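3-oxo-tetronate kinase (PDB 3DQQ) probably catalyses the ATP-dependent phosphorylation of 3-oxo-tetronate (3-dehydroerythronate) to 3-oxo-tetronate 4-phosphate. Local coordinates at residues 110-115 / 217-222; 79-84 / 224-229; 274-279 / 305-310. One frame throughout, in Å; residues are numbered along the deposited sequence.

Contact 1: residues 110-115 / 217-222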
ATOM      1  N   SER A 110      15.484 -33.937 -22.878  1.00 35.01           N
ATOM      2  CA  SER A 110      14.279 -33.679 -23.709  1.00 35.74           C
ATOM      3  C   SER A 110      12.927 -33.668 -23.033  1.00 35.46           C
ATOM      4  O   SER A 110      11.930 -33.424 -23.709  1.00 35.67           O
ATOM      5  CB  SER A 110      14.187 -34.721 -24.791  1.00 35.89           C
ATOM      6  OG  SER A 110      15.224 -34.444 -25.702  1.00 42.32           O
ATOM      7  N   PHE A 111      12.886 -33.930 -21.728  1.00 35.25           N
ATOM      8  CA  PHE A 111      11.647 -34.023 -21.006  1.00 35.30           C
ATOM      9  C   PHE A 111      11.835 -33.554 -19.590  1.00 35.30           C
ATOM     10  O   PHE A 111      12.800 -33.951 -19.009  1.00 36.58           O
ATOM     11  CB  PHE A 111      11.223 -35.458 -20.991  1.00 35.21           C
ATOM     12  CG  PHE A 111       9.880 -35.647 -20.457  1.00 36.39           C
ATOM     13  CD1 PHE A 111       8.789 -35.255 -21.200  1.00 35.57           C
ATOM     14  CD2 PHE A 111       9.685 -36.135 -19.172  1.00 37.40           C
ATOM     15  CE1 PHE A 111       7.519 -35.368 -20.688  1.00 36.61           C
ATOM     16  CE2 PHE A 111       8.395 -36.260 -18.654  1.00 37.82           C
ATOM     17  CZ  PHE A 111       7.321 -35.883 -19.407  1.00 35.96           C
ATOM     18  N   THR A 112      10.950 -32.719 -19.036  1.00 34.92           N
ATOM     19  CA  THR A 112      11.061 -32.269 -17.633  1.00 35.43           C
ATOM     20  C   THR A 112       9.729 -32.104 -17.014  1.00 34.42           C
ATOM     21  O   THR A 112       8.750 -32.011 -17.707  1.00 35.09           O
ATOM     22  CB  THR A 112      11.744 -30.915 -17.552  1.00 36.15           C
ATOM     23  OG1 THR A 112      12.911 -31.014 -18.359  1.00 43.09           O
ATOM     24  CG2 THR A 112      12.179 -30.533 -16.123  1.00 35.53           C
ATOM     25  N   VAL A 113       9.684 -32.036 -15.697  1.00 33.88           N
ATOM     26  CA  VAL A 113       8.424 -31.877 -15.025  1.00 33.36           C
ATOM     27  C   VAL A 113       8.265 -30.484 -14.535  1.00 33.20           C
ATOM     28  O   VAL A 113       9.251 -29.758 -14.390  1.00 32.18           O
ATOM     29  CB  VAL A 113       8.283 -32.836 -13.854  1.00 34.05           C
ATOM     30  CG1 VAL A 113       8.499 -34.303 -14.336  1.00 31.40           C
ATOM     31  CG2 VAL A 113       9.208 -32.407 -12.709  1.00 32.64           C
ATOM     32  N   ILE A 114       7.003 -30.124 -14.313  1.00 33.29           N
ATOM     33  CA  ILE A 114       6.605 -28.827 -13.784  1.00 34.21           C
ATOM     34  C   ILE A 114       5.728 -29.122 -12.600  1.00 35.38           C
ATOM     35  O   ILE A 114       4.670 -29.697 -12.795  1.00 36.20           O
ATOM     36  CB  ILE A 114       5.771 -28.039 -14.821  1.00 34.32           C
ATOM     37  CG1 ILE A 114       6.654 -27.608 -15.980  1.00 34.03           C
ATOM     38  CG2 ILE A 114       5.113 -26.793 -14.211  1.00 32.98           C
ATOM     39  CD1 ILE A 114       5.898 -27.173 -17.187  1.00 33.26           C
ATOM     40  N   SER A 115       6.150 -28.752 -11.380  1.00 36.17           N
ATOM     41  CA  SER A 115       5.392 -29.057 -10.163  1.00 36.11           C
ATOM     42  C   SER A 115       5.280 -27.887  -9.186  1.00 37.00           C
ATOM     43  O   SER A 115       6.010 -27.810  -8.207  1.00 37.21           O
ATOM     44  CB  SER A 115       6.037 -30.226  -9.459  1.00 35.81           C
ATOM     45  OG  SER A 115       5.168 -30.754  -8.467  1.00 35.10           O
ATOM     46  N   ALA A 217      15.846 -37.631 -11.746  1.00 30.88           N
ATOM     47  CA  ALA A 217      15.692 -36.775 -12.907  1.00 31.16           C
ATOM     48  C   ALA A 217      16.885 -35.776 -12.920  1.00 31.66           C
ATOM     49  O   ALA A 217      17.301 -35.251 -11.872  1.00 32.92           O
ATOM     50  CB  ALA A 217      14.340 -36.067 -12.876  1.00 29.72           C
ATOM     51  N   PRO A 218      17.473 -35.531 -14.088  1.00 31.18           N
ATOM     52  CA  PRO A 218      18.550 -34.544 -14.186  1.00 30.45           C
ATOM     53  C   PRO A 218      18.110 -33.125 -13.952  1.00 30.14           C
ATOM     54  O   PRO A 218      18.874 -32.340 -13.408  1.00 30.47           O
ATOM     55  CB  PRO A 218      19.025 -34.665 -15.617  1.00 29.85           C
ATOM     56  CG  PRO A 218      18.444 -35.859 -16.142  1.00 31.12           C
ATOM     57  CD  PRO A 218      17.203 -36.162 -15.374  1.00 31.44           C
ATOM     58  N   LEU A 219      16.889 -32.817 -14.362  1.00 30.58           N
ATOM     59  CA  LEU A 219      16.288 -31.542 -14.148  1.00 30.63           C
ATOM     60  C   LEU A 219      14.824 -31.709 -13.775  1.00 31.94           C
ATOM     61  O   LEU A 219      14.094 -32.511 -14.301  1.00 32.72           O
ATOM     62  CB  LEU A 219      16.423 -30.655 -15.389  1.00 30.50           C
ATOM     63  CG  LEU A 219      15.675 -29.292 -15.377  1.00 29.95           C
ATOM     64  CD1 LEU A 219      16.365 -28.228 -14.553  1.00 26.71           C
ATOM     65  CD2 LEU A 219      15.509 -28.846 -16.766  1.00 29.72           C
ATOM     66  N   VAL A 220      14.384 -30.811 -12.927  1.00 33.39           N
ATOM     67  CA  VAL A 220      13.093 -30.860 -12.331  1.00 33.49           C
ATOM     68  C   VAL A 220      12.761 -29.374 -12.060  1.00 34.06           C
ATOM     69  O   VAL A 220      13.654 -28.559 -11.868  1.00 34.98           O
ATOM     70  CB  VAL A 220      13.267 -31.725 -11.080  1.00 33.16           C
ATOM     71  CG1 VAL A 220      12.815 -31.036  -9.879  1.00 34.38           C
ATOM     72  CG2 VAL A 220      12.621 -33.057 -11.253  1.00 31.58           C
ATOM     73  N   THR A 221      11.491 -29.002 -12.093  1.00 34.57           N
ATOM     74  CA  THR A 221      11.093 -27.598 -11.969  1.00 34.37           C
ATOM     75  C   THR A 221       9.820 -27.540 -11.160  1.00 34.11           C
ATOM     76  O   THR A 221       9.059 -28.473 -11.162  1.00 33.50           O
ATOM     77  CB  THR A 221      10.851 -26.911 -13.357  1.00 34.62           C
ATOM     78  OG1 THR A 221       9.522 -27.198 -13.823  1.00 36.03           O
ATOM     79  CG2 THR A 221      11.886 -27.368 -14.426  1.00 33.06           C
ATOM     80  N   GLY A 222       9.591 -26.427 -10.478  1.00 34.70           N
ATOM     81  CA  GLY A 222       8.496 -26.328  -9.551  1.00 34.83           C
ATOM     82  C   GLY A 222       8.718 -25.304  -8.477  1.00 35.31           C
ATOM     83  O   GLY A 222       9.684 -24.567  -8.510  1.00 35.62           O
TER

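Contact 2: residues 79-84 / 224-229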
ATOM      1  N   GLN A  79      21.579 -33.289  -9.359  1.00 32.90           N
ATOM      2  CA  GLN A  79      20.267 -32.929  -9.864  1.00 32.30           C
ATOM      3  C   GLN A  79      20.053 -31.433  -9.848  1.00 31.41           C
ATOM      4  O   GLN A  79      20.411 -30.805  -8.911  1.00 31.13           O
ATOM      5  CB  GLN A  79      19.218 -33.551  -8.986  1.00 32.19           C
ATOM      6  CG  GLN A  79      17.781 -33.102  -9.276  1.00 32.40           C
ATOM      7  CD  GLN A  79      16.784 -34.014  -8.586  1.00 32.63           C
ATOM      8  OE1 GLN A  79      16.524 -33.873  -7.407  1.00 33.65           O
ATOM      9  NE2 GLN A  79      16.276 -35.002  -9.311  1.00 33.34           N
ATOM     10  N   VAL A  80      19.406 -30.866 -10.861  1.00 31.07           N
ATOM     11  CA  VAL A  80      19.214 -29.444 -10.904  1.00 30.08           C
ATOM     12  C   VAL A  80      17.742 -29.201 -10.772  1.00 31.04           C
ATOM     13  O   VAL A  80      16.923 -29.919 -11.346  1.00 30.97           O
ATOM     14  CB  VAL A  80      19.732 -28.850 -12.207  1.00 29.97           C
ATOM     15  CG1 VAL A  80      19.381 -27.355 -12.314  1.00 26.51           C
ATOM     16  CG2 VAL A  80      21.249 -29.098 -12.375  1.00 25.99           C
ATOM     17  N   TYR A  81      17.400 -28.144 -10.054  1.00 32.06           N
ATOM     18  CA  TYR A  81      16.027 -27.847  -9.714  1.00 32.25           C
ATOM     19  C   TYR A  81      15.771 -26.406  -9.954  1.00 32.46           C
ATOM     20  O   TYR A  81      16.345 -25.556  -9.285  1.00 32.88           O
ATOM     21  CB  TYR A  81      15.851 -28.079  -8.242  1.00 33.25           C
ATOM     22  CG  TYR A  81      14.435 -28.059  -7.778  1.00 34.13           C
ATOM     23  CD1 TYR A  81      13.865 -29.201  -7.264  1.00 35.52           C
ATOM     24  CD2 TYR A  81      13.677 -26.897  -7.796  1.00 34.80           C
ATOM     25  CE1 TYR A  81      12.583 -29.212  -6.797  1.00 36.64           C
ATOM     26  CE2 TYR A  81      12.379 -26.896  -7.347  1.00 35.14           C
ATOM     27  CZ  TYR A  81      11.837 -28.066  -6.844  1.00 36.97           C
ATOM     28  OH  TYR A  81      10.548 -28.137  -6.370  1.00 38.43           O
ATOM     29  N   PHE A  82      14.888 -26.116 -10.889  1.00 32.43           N
ATOM     30  CA  PHE A  82      14.551 -24.756 -11.215  1.00 32.28           C
ATOM     31  C   PHE A  82      13.367 -24.391 -10.367  1.00 32.23           C
ATOM     32  O   PHE A  82      12.309 -24.963 -10.499  1.00 31.83           O
ATOM     33  CB  PHE A  82      14.228 -24.673 -12.698  1.00 32.37           C
ATOM     34  CG  PHE A  82      13.744 -23.342 -13.146  1.00 32.67           C
ATOM     35  CD1 PHE A  82      14.181 -22.174 -12.544  1.00 33.76           C
ATOM     36  CD2 PHE A  82      12.875 -23.251 -14.218  1.00 32.83           C
ATOM     37  CE1 PHE A  82      13.720 -20.916 -12.986  1.00 32.76           C
ATOM     38  CE2 PHE A  82      12.428 -22.009 -14.680  1.00 33.79           C
ATOM     39  CZ  PHE A  82      12.864 -20.832 -14.061  1.00 32.20           C
ATOM     40  N   LYS A  83      13.568 -23.441  -9.475  1.00 33.20           N
ATOM     41  CA  LYS A  83      12.578 -23.047  -8.492  1.00 33.40           C
ATOM     42  C   LYS A  83      11.968 -21.736  -8.913  1.00 34.15           C
ATOM     43  O   LYS A  83      12.679 -20.748  -9.112  1.00 35.11           O
ATOM     44  CB  LYS A  83      13.259 -22.899  -7.148  1.00 33.76           C
ATOM     45  CG  LYS A  83      12.531 -22.040  -6.125  1.00 34.49           C
ATOM     46  CD  LYS A  83      11.197 -22.644  -5.739  1.00 35.99           C
ATOM     47  CE  LYS A  83      10.544 -21.907  -4.550  1.00 34.36           C
ATOM     48  NZ  LYS A  83       9.877 -20.762  -4.983  1.00 30.69           N
ATOM     49  N   TYR A  84      10.664 -21.737  -9.115  1.00 34.46           N
ATOM     50  CA  TYR A  84       9.954 -20.530  -9.437  1.00 35.31           C
ATOM     51  C   TYR A  84       8.804 -20.474  -8.462  1.00 35.94           C
ATOM     52  O   TYR A  84       8.665 -21.285  -7.541  1.00 34.89           O
ATOM     53  CB  TYR A  84       9.444 -20.497 -10.902  1.00 36.16           C
ATOM     54  CG  TYR A  84       8.928 -21.819 -11.410  1.00 35.82           C
ATOM     55  CD1 TYR A  84       7.759 -22.346 -10.965  1.00 35.78           C
ATOM     56  CD2 TYR A  84       9.636 -22.537 -12.326  1.00 36.77           C
ATOM     57  CE1 TYR A  84       7.318 -23.576 -11.417  1.00 37.75           C
ATOM     58  CE2 TYR A  84       9.196 -23.766 -12.783  1.00 37.44           C
ATOM     59  CZ  TYR A  84       8.048 -24.288 -12.328  1.00 36.84           C
ATOM     60  OH  TYR A  84       7.634 -25.537 -12.786  1.00 37.54           O
ATOM     61  N   SER A 224       8.363 -25.011  -4.032  1.00 35.46           N
ATOM     62  CA  SER A 224       9.005 -25.670  -2.909  1.00 36.28           C
ATOM     63  C   SER A 224       8.455 -27.041  -2.576  1.00 37.10           C
ATOM     64  O   SER A 224       9.118 -27.812  -1.886  1.00 38.28           O
ATOM     65  CB  SER A 224       8.847 -24.814  -1.662  1.00 36.36           C
ATOM     66  OG  SER A 224       9.563 -23.595  -1.785  1.00 37.95           O
ATOM     67  N   GLY A 225       7.248 -27.362  -3.028  1.00 37.48           N
ATOM     68  CA  GLY A 225       6.626 -28.641  -2.646  1.00 37.37           C
ATOM     69  C   GLY A 225       7.365 -29.898  -3.074  1.00 37.62           C
ATOM     70  O   GLY A 225       7.585 -30.816  -2.277  1.00 37.66           O
ATOM     71  N   LEU A 226       7.742 -29.957  -4.341  1.00 37.96           N
ATOM     72  CA  LEU A 226       8.478 -31.113  -4.855  1.00 37.74           C
ATOM     73  C   LEU A 226       9.801 -31.268  -4.140  1.00 38.01           C
ATOM     74  O   LEU A 226      10.223 -32.391  -3.904  1.00 38.32           O
ATOM     75  CB  LEU A 226       8.693 -30.989  -6.358  1.00 37.04           C
ATOM     76  CG  LEU A 226       9.414 -32.124  -7.053  1.00 37.90           C
ATOM     77  CD1 LEU A 226       8.873 -33.529  -6.664  1.00 35.77           C
ATOM     78  CD2 LEU A 226       9.434 -31.852  -8.592  1.00 37.36           C
ATOM     79  N   ALA A 227      10.461 -30.156  -3.797  1.00 38.31           N
ATOM     80  CA  ALA A 227      11.744 -30.227  -3.069  1.00 38.41           C
ATOM     81  C   ALA A 227      11.568 -30.980  -1.764  1.00 38.43           C
ATOM     82  O   ALA A 227      12.376 -31.812  -1.367  1.00 37.29           O
ATOM     83  CB  ALA A 227      12.307 -28.840  -2.801  1.00 37.63           C
ATOM     84  N   MET A 228      10.489 -30.682  -1.081  1.00 40.03           N
ATOM     85  CA  MET A 228      10.179 -31.412   0.140  1.00 40.89           C
ATOM     86  C   MET A 228      10.126 -32.907  -0.145  1.00 39.42           C
ATOM     87  O   MET A 228      10.678 -33.711   0.579  1.00 39.10           O
ATOM     88  CB  MET A 228       8.858 -30.908   0.732  1.00 40.71           C
ATOM     89  CG  MET A 228       8.447 -31.669   1.976  1.00 42.48           C
ATOM     90  SD  MET A 228       6.640 -31.677   2.174  1.00 50.03           S
ATOM     91  CE  MET A 228       6.213 -29.900   2.264  1.00 45.51           C
ATOM     92  N   GLY A 229       9.484 -33.272  -1.238  1.00 38.93           N
ATOM     93  CA  GLY A 229       9.345 -34.677  -1.601  1.00 38.36           C
ATOM     94  C   GLY A 229      10.662 -35.307  -1.947  1.00 38.26           C
ATOM     95  O   GLY A 229      10.888 -36.459  -1.605  1.00 39.76           O
TER

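Contact 3: residues 274-279 / 305-310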
ATOM      1  N   HIS A 274       8.539  -4.591  25.310  1.00 42.39           N
ATOM      2  CA  HIS A 274       9.381  -5.561  25.976  1.00 42.54           C
ATOM      3  C   HIS A 274      10.852  -5.252  25.878  1.00 42.28           C
ATOM      4  O   HIS A 274      11.651  -5.866  26.575  1.00 42.78           O
ATOM      5  CB  HIS A 274       9.140  -6.944  25.395  1.00 43.06           C
ATOM      6  CG  HIS A 274       7.727  -7.400  25.531  1.00 45.41           C
ATOM      7  ND1 HIS A 274       7.261  -8.048  26.652  1.00 47.63           N
ATOM      8  CD2 HIS A 274       6.670  -7.290  24.691  1.00 48.89           C
ATOM      9  CE1 HIS A 274       5.975  -8.317  26.499  1.00 48.93           C
ATOM     10  NE2 HIS A 274       5.593  -7.872  25.315  1.00 50.01           N
ATOM     11  N   ALA A 275      11.229  -4.320  25.020  1.00 41.65           N
ATOM     12  CA  ALA A 275      12.641  -4.072  24.802  1.00 41.03           C
ATOM     13  C   ALA A 275      12.861  -2.609  24.487  1.00 40.36           C
ATOM     14  O   ALA A 275      11.966  -1.949  23.979  1.00 39.86           O
ATOM     15  CB  ALA A 275      13.157  -4.953  23.671  1.00 41.08           C
ATOM     16  N   PRO A 276      14.054  -2.096  24.800  1.00 39.86           N
ATOM     17  CA  PRO A 276      14.350  -0.713  24.506  1.00 39.88           C
ATOM     18  C   PRO A 276      14.294  -0.506  23.013  1.00 39.50           C
ATOM     19  O   PRO A 276      14.830  -1.316  22.261  1.00 39.20           O
ATOM     20  CB  PRO A 276      15.783  -0.518  25.031  1.00 39.88           C
ATOM     21  CG  PRO A 276      16.345  -1.858  25.172  1.00 40.50           C
ATOM     22  CD  PRO A 276      15.196  -2.793  25.408  1.00 40.25           C
ATOM     23  N   THR A 277      13.619   0.550  22.581  1.00 39.30           N
ATOM     24  CA  THR A 277      13.529   0.812  21.177  1.00 39.35           C
ATOM     25  C   THR A 277      13.634   2.272  20.815  1.00 38.80           C
ATOM     26  O   THR A 277      13.515   3.131  21.625  1.00 39.40           O
ATOM     27  CB  THR A 277      12.263   0.177  20.539  1.00 39.64           C
ATOM     28  OG1 THR A 277      11.246   1.153  20.400  1.00 39.82           O
ATOM     29  CG2 THR A 277      11.775  -1.016  21.332  1.00 39.36           C
ATOM     30  N   ARG A 278      13.854   2.530  19.546  1.00 38.90           N
ATOM     31  CA  ARG A 278      14.207   3.842  19.091  1.00 38.50           C
ATOM     32  C   ARG A 278      13.703   3.958  17.656  1.00 38.33           C
ATOM     33  O   ARG A 278      13.934   3.061  16.836  1.00 37.81           O
ATOM     34  CB  ARG A 278      15.716   3.968  19.189  1.00 38.81           C
ATOM     35  CG  ARG A 278      16.239   5.336  19.085  1.00 39.42           C
ATOM     36  CD  ARG A 278      16.459   6.014  20.420  1.00 39.86           C
ATOM     37  NE  ARG A 278      17.698   6.795  20.350  1.00 41.58           N
ATOM     38  CZ  ARG A 278      17.900   7.834  19.530  1.00 41.37           C
ATOM     39  NH1 ARG A 278      16.955   8.260  18.672  1.00 42.61           N
ATOM     40  NH2 ARG A 278      19.072   8.437  19.529  1.00 40.63           N
ATOM     41  N   ASP A 279      12.961   5.034  17.385  1.00 38.22           N
ATOM     42  CA  ASP A 279      12.352   5.269  16.089  1.00 38.55           C
ATOM     43  C   ASP A 279      13.225   6.125  15.231  1.00 37.81           C
ATOM     44  O   ASP A 279      13.663   7.156  15.665  1.00 38.34           O
ATOM     45  CB  ASP A 279      11.041   6.005  16.256  1.00 39.19           C
ATOM     46  CG  ASP A 279       9.934   5.103  16.736  1.00 42.81           C
ATOM     47  OD1 ASP A 279       9.516   4.186  15.946  1.00 51.19           O
ATOM     48  OD2 ASP A 279       9.481   5.312  17.885  1.00 43.64           O
ATOM     49  N   GLN A 305      22.925  -0.179  25.444  1.00 42.89           N
ATOM     50  CA  GLN A 305      21.793  -0.763  26.168  1.00 43.74           C
ATOM     51  C   GLN A 305      22.236  -1.971  26.955  1.00 45.75           C
ATOM     52  O   GLN A 305      23.293  -2.550  26.737  1.00 45.88           O
ATOM     53  CB  GLN A 305      20.671  -1.226  25.238  1.00 43.69           C
ATOM     54  CG  GLN A 305      20.003  -0.146  24.485  1.00 43.66           C
ATOM     55  CD  GLN A 305      19.641   1.009  25.359  1.00 42.39           C
ATOM     56  OE1 GLN A 305      18.724   0.923  26.168  1.00 41.21           O
ATOM     57  NE2 GLN A 305      20.361   2.105  25.200  1.00 41.19           N
ATOM     58  N   ASP A 306      21.380  -2.368  27.866  1.00 48.06           N
ATOM     59  CA  ASP A 306      21.689  -3.463  28.752  1.00 49.88           C
ATOM     60  C   ASP A 306      20.325  -3.951  29.224  1.00 50.32           C
ATOM     61  O   ASP A 306      19.763  -3.449  30.197  1.00 51.47           O
ATOM     62  CB  ASP A 306      22.578  -2.942  29.885  1.00 50.45           C
ATOM     63  CG  ASP A 306      22.635  -3.883  31.066  1.00 53.64           C
ATOM     64  OD1 ASP A 306      22.555  -5.129  30.849  1.00 57.22           O
ATOM     65  OD2 ASP A 306      22.758  -3.363  32.208  1.00 56.95           O
ATOM     66  N   SER A 307      19.768  -4.871  28.451  1.00 50.43           N
ATOM     67  CA  SER A 307      18.429  -5.380  28.651  1.00 50.01           C
ATOM     68  C   SER A 307      18.546  -6.821  28.286  1.00 50.22           C
ATOM     69  O   SER A 307      19.529  -7.233  27.673  1.00 49.82           O
ATOM     70  CB  SER A 307      17.435  -4.693  27.716  1.00 49.96           C
ATOM     71  OG  SER A 307      17.899  -4.731  26.380  1.00 48.69           O
ATOM     72  N   GLU A 308      17.558  -7.604  28.677  1.00 50.97           N
ATOM     73  CA  GLU A 308      17.559  -9.015  28.314  1.00 50.64           C
ATOM     74  C   GLU A 308      17.403  -9.120  26.773  1.00 49.28           C
ATOM     75  O   GLU A 308      18.330  -9.556  26.084  1.00 49.03           O
ATOM     76  CB  GLU A 308      16.455  -9.755  29.087  1.00 51.49           C
ATOM     77  CG  GLU A 308      16.182 -11.221  28.638  1.00 53.30           C
ATOM     78  CD  GLU A 308      14.767 -11.727  29.094  1.00 55.40           C
ATOM     79  OE1 GLU A 308      14.431 -11.511  30.318  1.00 59.00           O
ATOM     80  OE2 GLU A 308      14.028 -12.331  28.223  1.00 58.90           O
ATOM     81  N   LEU A 309      16.263  -8.666  26.248  1.00 47.12           N
ATOM     82  CA  LEU A 309      15.981  -8.764  24.821  1.00 45.20           C
ATOM     83  C   LEU A 309      16.720  -7.693  24.010  1.00 43.69           C
ATOM     84  O   LEU A 309      17.115  -6.663  24.546  1.00 43.25           O
ATOM     85  CB  LEU A 309      14.488  -8.636  24.599  1.00 44.76           C
ATOM     86  CG  LEU A 309      13.615  -9.754  25.147  1.00 44.29           C
ATOM     87  CD1 LEU A 309      12.184  -9.274  25.143  1.00 43.82           C
ATOM     88  CD2 LEU A 309      13.742 -11.027  24.319  1.00 42.12           C
ATOM     89  N   ALA A 310      16.850  -7.939  22.703  1.00 42.02           N
ATOM     90  CA  ALA A 310      17.573  -7.060  21.772  1.00 40.80           C
ATOM     91  C   ALA A 310      16.869  -5.707  21.568  1.00 39.58           C
ATOM     92  O   ALA A 310      15.655  -5.651  21.335  1.00 39.04           O
ATOM     93  CB  ALA A 310      17.758  -7.756  20.403  1.00 40.15           C
TER

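Contact 1: residues 110-115 / 217-222
Leu219 and Thr112 open the contact where the parallel strands 112-115 and 219-222 begin to run together. Leu219 CD2 lies 3.7 Å from Thr112 OG1, the two side chains crossing obliquely, and the leucine side chain also packs on Leu103 and Met104 of helix 96-106. Val220 turns to the other face of the strand, yet its CG2 still reaches Val113 CG2 at 3.8 Å; these branched side chains lie side by side and point the same way, as suits buried strand positions. Thr221 supplies the main polar link. Its chi1 of 83° sets OG1 between the backbone N and the carbonyl carbon, from where the hydroxyl donates to Val113 O at 2.6 Å, in the carbonyl plane and on a lone pair. CG2 is thereby left to pack on Thr112 CG2, at 3.6 Å. The main-chain bond Thr221 N to Val113 O is weak, but Ser115 N binds Thr221 O at 2.9 Å. At Gly222 the strands close to 4.2 Å between its CA and Ser115 CA, and phi of 155° suits a residue without CB. A buried threonine hydroxyl, also bonded to Tyr84 OH, thus reinforces strand pairing where the amide bond is poor.

Contact 2: residues 79-84 / 224-229
Tyr81 of strand 79-83 reaches Leu226 and Ala227 of helix 224-235. Its CG is anti to the backbone N (chi1 -169°), which carries the ring away from the strand and brings the phenol end to the first helical turn. There Leu226 CB sits at the ring edge, near its plane, 3.4 Å from Tyr81 OH. Ala227 places its small CB 4.0 Å from Tyr81 CE1, a position where a methyl lets the ring come close to the helix backbone. Ala227 N gives a weak hydrogen bond to Tyr81 OH at 3.3 Å. The stronger polar partner of that hydroxyl is Gly223 O, so a tyrosine here meets both an acceptor and a donor in a buried setting.

Lys83 follows on the same face. Its chain leaves anti to the backbone N but bends at chi2 (64°) and again at chi4 (82°), curling so that NZ donates to Tyr84 O at 2.9 Å, from above the carbonyl plane. The curled aliphatic part rests on the helix start, with Lys83 CE 3.4 Å from Ser224 OG; that hydroxyl is hydrogen-bonded to Asp17.

The axes of strand and helix approach to 9.5 Å and run roughly antiparallel. Phe82 meets helix 96-106 on the other face, while Ile18 of helix 12-24 joins Tyr81 and Ala227 on this one. Helices covering both faces of parallel strands make the layered alpha/beta architecture of this sugar-binding domain.

Contact 3: residues 274-279 / 305-310
Pro276 packs against Gln305 and Ser307, the CB-CG-CD edge of its ring turned to the two side chains. Its CB is 3.5 Å from Gln305 OE1, and the proline and glutamine slide past each other in opposite directions; farther round the ring, Pro276 CD lies 3.5 Å from Ser307 OG. One residue earlier, the methyl of Ala275 points into the 305-310 loop, where its CB touches Ala310 O at 3.5 Å and Leu309 CB at 4.0 Å. Leu309 CD1 touches His274 CB, 3.8 Å away. These touches are van der Waals in kind, and at Ala275 and Pro276 a methyl and a rigid ring allow the two segments to lie close.

A second layer of bonds fixes the groups that do the touching. Ser307 OG, between its backbone N and carbonyl carbon (chi1 51°), donates to Leu309 O at 2.8 Å, nearly along the C=O axis, and so links Ser307 to Leu309 across Glu308. Gln305 is bent at chi2 (-47°), with NE2 bonded to Trp301 O while OE1 sits at the CB edge of the proline. Ala310 O, beside the Ala275 methyl, is bonded to Tyr271 OH.

Beyond these, Trp301 of helix 288-304 also packs on Pro276, and helix 411-417 covers Leu309, with Arg417 pairing with Glu308. The loop 305-310 leads from helix 288-304 into strand 312-314, which runs parallel to strand 277-279 and bonds to it from Pro276 onward. The contact therefore lies at the entrance to these two strands, 277-279 being the outermost of the C-terminal set.

How the contacts relate
Contacts 1 and 2 form one continuous piece of the sugar-binding N-terminal domain, their centres about 9 Å apart. Strands 112-115, 219-222 and 79-83 are successive neighbours, and strand 219-222 runs straight on into helix 224-235, so along the chain contact 1 is nested within the loop that contact 2 closes. The two also touch directly, Gln79 bonding to Ala217 and Val220 packing on Tyr81. Contact 3 comes later in the sequence and lies on the opposite side of the chain's centre, in the nucleotide-binding C-terminal domain, its centre about 48 Å from that of contact 1 and 40 Å from that of contact 2. The three thus sample two different domains of the chain, away from the inferred ATP site.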